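Local coordinates for protein PrgB (Enterococcus faecalis, PDB 6EVU) that probably promotes cell aggregation, biofilm formation and plasmid conjugation by binding and compacting DNA, this chain being its adhesin domain, at residues A[210-224]-A[273-287]. Sequence-based numbering, arbitrary orientation.
Sequences HAEFVSDFGANNAFK and VGLANGRISFSFGMT
F213 lays one face of its ring over the backbone of G285, whose CA sits 3.9 Å from the F213 ring centroid. Because CG stands between the backbone N and the carbonyl carbon (chi1 65°), the ring swings across the partner strand until T287 N meets its edge. Further along the segment, the F217 ring is sandwiched: CB of F282 lies over one face, 3.6 Å from F217 CD2, and CB of F223 over the other, while V214 CG2 touches the edge. The F217 and F282 planes are only 20° apart, yet the rings are offset with little overlap. The contact comprises two antiparallel strand pairings of the GbpC-type adhesin domain: 211-215 with 280-287 in the large sheet, and 221-224 with 273-276 in a three-stranded one. F217 lies in the loop from 215 to 221, which ends in a type II turn, G218 to N221. In its amide plane, N221 ND2 donates to R279 O (2.9 Å) across the contact and to A219 O in its own turn. N221 OD1 accepts S281 N (3.1 Å) from above the carbonyl plane; OD1 is also hydrogen-bonded to the Y195 hydroxyl. At the far end, M286 CE reaches H210 NE2 (3.4 Å), the side chains lying alongside.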
# COMPACT_ATOMS: atom_id res chain seq x y z
N HIS A 210 -13.29 -9.39 -2.00
CA HIS A 210 -12.49 -8.29 -2.53
C HIS A 210 -11.02 -8.64 -2.41
O HIS A 210 -10.64 -9.51 -1.61
CB HIS A 210 -12.79 -6.95 -1.80
CG HIS A 210 -12.12 -6.80 -0.47
ND1 HIS A 210 -12.70 -7.24 0.71
CD2 HIS A 210 -10.96 -6.21 -0.12
CE1 HIS A 210 -11.89 -6.95 1.72
NE2 HIS A 210 -10.83 -6.33 1.24
N ALA A 211 -10.18 -7.93 -3.15
CA ALA A 211 -8.74 -8.14 -3.03
C ALA A 211 -8.02 -6.80 -2.95
O ALA A 211 -8.42 -5.85 -3.62
CB ALA A 211 -8.15 -8.92 -4.20
N GLU A 212 -6.97 -6.75 -2.13
CA GLU A 212 -5.98 -5.67 -2.17
C GLU A 212 -4.99 -5.96 -3.30
O GLU A 212 -4.62 -7.12 -3.53
CB GLU A 212 -5.26 -5.52 -0.82
CG GLU A 212 -6.25 -5.43 0.31
CD GLU A 212 -5.69 -4.87 1.59
OE1 GLU A 212 -4.45 -4.71 1.70
OE2 GLU A 212 -6.49 -4.64 2.53
N PHE A 213 -4.62 -4.90 -4.05
CA PHE A 213 -3.78 -5.02 -5.24
C PHE A 213 -2.76 -3.89 -5.30
O PHE A 213 -2.85 -2.89 -4.57
CB PHE A 213 -4.62 -4.98 -6.55
CG PHE A 213 -5.34 -3.65 -6.78
CD1 PHE A 213 -4.72 -2.61 -7.46
CD2 PHE A 213 -6.65 -3.48 -6.34
CE1 PHE A 213 -5.36 -1.41 -7.69
CE2 PHE A 213 -7.33 -2.29 -6.59
CZ PHE A 213 -6.70 -1.25 -7.25
N VAL A 214 -1.78 -4.06 -6.20
CA VAL A 214 -0.96 -2.99 -6.73
C VAL A 214 -1.09 -2.97 -8.25
O VAL A 214 -1.46 -3.97 -8.86
CB VAL A 214 0.50 -3.15 -6.30
CG1 VAL A 214 0.59 -2.95 -4.80
CG2 VAL A 214 1.10 -4.58 -6.72
N SER A 215 -0.82 -1.81 -8.85
CA SER A 215 -1.00 -1.66 -10.30
C SER A 215 -0.27 -0.40 -10.75
O SER A 215 0.27 0.35 -9.93
CB SER A 215 -2.49 -1.58 -10.66
OG SER A 215 -2.99 -0.37 -10.12
N ASP A 216 -0.32 -0.15 -12.07
CA ASP A 216 0.13 1.11 -12.66
C ASP A 216 1.53 1.48 -12.18
O ASP A 216 1.81 2.60 -11.75
CB ASP A 216 -0.87 2.22 -12.39
CG ASP A 216 -2.26 1.84 -12.83
OD1 ASP A 216 -2.43 1.64 -14.04
OD2 ASP A 216 -3.14 1.67 -11.95
N PHE A 217 2.44 0.53 -12.33
CA PHE A 217 3.82 0.81 -11.97
C PHE A 217 4.33 1.92 -12.87
O PHE A 217 4.07 1.91 -14.08
CB PHE A 217 4.64 -0.47 -12.04
CG PHE A 217 4.43 -1.34 -10.82
CD1 PHE A 217 3.29 -2.13 -10.71
CD2 PHE A 217 5.26 -1.19 -9.71
CE1 PHE A 217 3.04 -2.84 -9.52
CE2 PHE A 217 5.04 -1.92 -8.51
CZ PHE A 217 3.94 -2.75 -8.42
N GLY A 218 4.90 2.96 -12.27
CA GLY A 218 5.29 4.14 -13.02
C GLY A 218 6.50 3.89 -13.90
O GLY A 218 7.04 2.77 -14.02
N ALA A 219 6.90 4.96 -14.57
CA ALA A 219 8.07 4.87 -15.47
C ALA A 219 9.23 4.27 -14.69
O ALA A 219 9.37 4.55 -13.51
CB ALA A 219 8.44 6.25 -15.99
N ASN A 220 10.03 3.41 -15.34
CA ASN A 220 11.21 2.81 -14.70
C ASN A 220 10.89 1.94 -13.48
O ASN A 220 11.83 1.52 -12.77
CB ASN A 220 12.21 3.90 -14.25
CG ASN A 220 12.38 4.99 -15.30
OD1 ASN A 220 12.68 4.72 -16.45
ND2 ASN A 220 12.12 6.23 -14.90
N ASN A 221 9.61 1.61 -13.23
CA ASN A 221 9.23 0.67 -12.17
C ASN A 221 8.65 -0.61 -12.76
O ASN A 221 8.01 -0.60 -13.81
CB ASN A 221 8.18 1.25 -11.20
CG ASN A 221 8.73 2.35 -10.27
OD1 ASN A 221 8.76 2.17 -9.04
ND2 ASN A 221 9.13 3.49 -10.83
N ALA A 222 8.83 -1.73 -12.06
CA ALA A 222 8.17 -2.96 -12.51
C ALA A 222 7.85 -3.87 -11.33
O ALA A 222 8.59 -3.93 -10.34
CB ALA A 222 9.03 -3.72 -13.53
N PHE A 223 6.73 -4.60 -11.47
CA PHE A 223 6.36 -5.65 -10.53
C PHE A 223 7.07 -6.96 -10.89
O PHE A 223 7.20 -7.32 -12.06
CB PHE A 223 4.85 -5.84 -10.53
CG PHE A 223 4.36 -6.97 -9.63
CD1 PHE A 223 4.44 -8.31 -10.05
CD2 PHE A 223 3.80 -6.70 -8.41
CE1 PHE A 223 3.97 -9.33 -9.24
CE2 PHE A 223 3.34 -7.72 -7.59
CZ PHE A 223 3.43 -9.05 -8.01
N LYS A 224 7.50 -7.69 -9.87
CA LYS A 224 8.14 -8.99 -10.06
C LYS A 224 7.49 -10.03 -9.15
O LYS A 224 7.28 -9.77 -7.97
CB LYS A 224 9.65 -8.88 -9.76
CG LYS A 224 10.44 -8.14 -10.82
CD LYS A 224 10.46 -8.93 -12.13
CE LYS A 224 11.58 -8.53 -13.05
NZ LYS A 224 11.64 -9.46 -14.21
N VAL A 273 7.50 -8.13 -5.46
CA VAL A 273 8.63 -7.21 -5.34
C VAL A 273 8.48 -6.10 -6.37
O VAL A 273 8.15 -6.38 -7.54
CB VAL A 273 9.96 -7.96 -5.52
CG1 VAL A 273 11.11 -6.99 -5.40
CG2 VAL A 273 10.04 -9.08 -4.47
N GLY A 274 8.68 -4.86 -5.94
CA GLY A 274 8.81 -3.73 -6.83
C GLY A 274 10.27 -3.41 -7.10
O GLY A 274 11.10 -3.41 -6.17
N LEU A 275 10.59 -3.19 -8.37
CA LEU A 275 11.95 -2.85 -8.82
C LEU A 275 11.89 -1.52 -9.55
O LEU A 275 11.00 -1.32 -10.39
CB LEU A 275 12.56 -3.95 -9.73
CG LEU A 275 13.05 -5.13 -8.88
CD1 LEU A 275 13.24 -6.43 -9.66
CD2 LEU A 275 14.30 -4.74 -8.12
N ALA A 276 12.78 -0.60 -9.20
CA ALA A 276 12.76 0.73 -9.81
C ALA A 276 14.17 1.12 -10.26
O ALA A 276 15.08 1.27 -9.44
CB ALA A 276 12.20 1.79 -8.86
N ASN A 277 14.35 1.31 -11.58
CA ASN A 277 15.58 1.93 -12.09
C ASN A 277 15.44 3.45 -12.15
O ASN A 277 15.92 4.09 -13.07
CB ASN A 277 15.93 1.36 -13.48
CG ASN A 277 16.14 -0.15 -13.46
OD1 ASN A 277 17.17 -0.64 -12.96
ND2 ASN A 277 15.19 -0.89 -14.02
N GLY A 278 14.73 4.03 -11.20
CA GLY A 278 14.41 5.45 -11.20
C GLY A 278 13.60 5.72 -9.94
O GLY A 278 13.57 4.89 -9.04
N ARG A 279 12.95 6.89 -9.88
CA ARG A 279 12.06 7.24 -8.78
C ARG A 279 10.95 6.19 -8.62
O ARG A 279 10.31 5.78 -9.60
CB ARG A 279 11.45 8.63 -9.06
CG ARG A 279 10.69 9.22 -7.82
CD ARG A 279 10.20 10.66 -8.11
NE ARG A 279 11.30 11.61 -8.33
CZ ARG A 279 11.38 12.47 -9.31
NH1 ARG A 279 10.44 12.54 -10.27
NH2 ARG A 279 12.44 13.28 -9.36
N ILE A 280 10.73 5.77 -7.38
CA ILE A 280 9.67 4.82 -7.05
C ILE A 280 8.30 5.45 -7.28
O ILE A 280 8.00 6.53 -6.76
CB ILE A 280 9.78 4.39 -5.58
CG1 ILE A 280 11.04 3.53 -5.42
CG2 ILE A 280 8.51 3.64 -5.14
CD1 ILE A 280 11.26 3.11 -3.95
N SER A 281 7.44 4.73 -7.97
CA SER A 281 6.07 5.25 -8.16
C SER A 281 5.18 4.10 -8.62
O SER A 281 5.57 3.35 -9.51
CB SER A 281 6.06 6.34 -9.21
OG SER A 281 4.75 6.93 -9.30
N PHE A 282 4.03 3.93 -7.99
CA PHE A 282 3.16 2.80 -8.31
C PHE A 282 1.81 3.11 -7.67
O PHE A 282 1.68 4.09 -6.92
CB PHE A 282 3.72 1.47 -7.80
CG PHE A 282 3.87 1.44 -6.30
CD1 PHE A 282 4.96 2.01 -5.67
CD2 PHE A 282 2.85 0.86 -5.52
CE1 PHE A 282 5.06 2.05 -4.29
CE2 PHE A 282 2.93 0.86 -4.12
CZ PHE A 282 4.04 1.47 -3.50
N SER A 283 0.79 2.28 -7.97
CA SER A 283 -0.49 2.45 -7.28
C SER A 283 -0.88 1.25 -6.43
O SER A 283 -0.49 0.10 -6.70
CB SER A 283 -1.63 2.76 -8.28
OG SER A 283 -1.32 3.98 -8.91
N PHE A 284 -1.68 1.50 -5.39
CA PHE A 284 -2.17 0.38 -4.57
C PHE A 284 -3.66 0.59 -4.33
O PHE A 284 -4.16 1.71 -4.37
CB PHE A 284 -1.38 0.22 -3.24
CG PHE A 284 -1.44 1.45 -2.33
CD1 PHE A 284 -2.44 1.59 -1.40
CD2 PHE A 284 -0.48 2.45 -2.46
CE1 PHE A 284 -2.49 2.72 -0.56
CE2 PHE A 284 -0.52 3.60 -1.60
CZ PHE A 284 -1.55 3.71 -0.68
N GLY A 285 -4.39 -0.47 -4.00
CA GLY A 285 -5.80 -0.26 -3.82
C GLY A 285 -6.55 -1.52 -3.44
O GLY A 285 -5.98 -2.48 -2.90
N MET A 286 -7.86 -1.42 -3.59
CA MET A 286 -8.76 -2.52 -3.28
C MET A 286 -9.77 -2.64 -4.41
O MET A 286 -10.34 -1.64 -4.84
CB MET A 286 -9.49 -2.29 -1.95
CG MET A 286 -8.56 -1.79 -0.84
SD MET A 286 -9.54 -1.36 0.66
CE MET A 286 -9.96 -3.02 1.27
N THR A 287 -10.03 -3.88 -4.85
CA THR A 287 -10.99 -4.13 -5.92
C THR A 287 -12.02 -5.19 -5.53
O THR A 287 -11.68 -6.22 -4.93
CB THR A 287 -10.29 -4.54 -7.22
OG1 THR A 287 -11.28 -4.55 -8.25
CG2 THR A 287 -9.62 -5.94 -7.10
O HOH W 1 0.70 4.77 -10.53
O HOH W 2 10.78 6.77 -12.17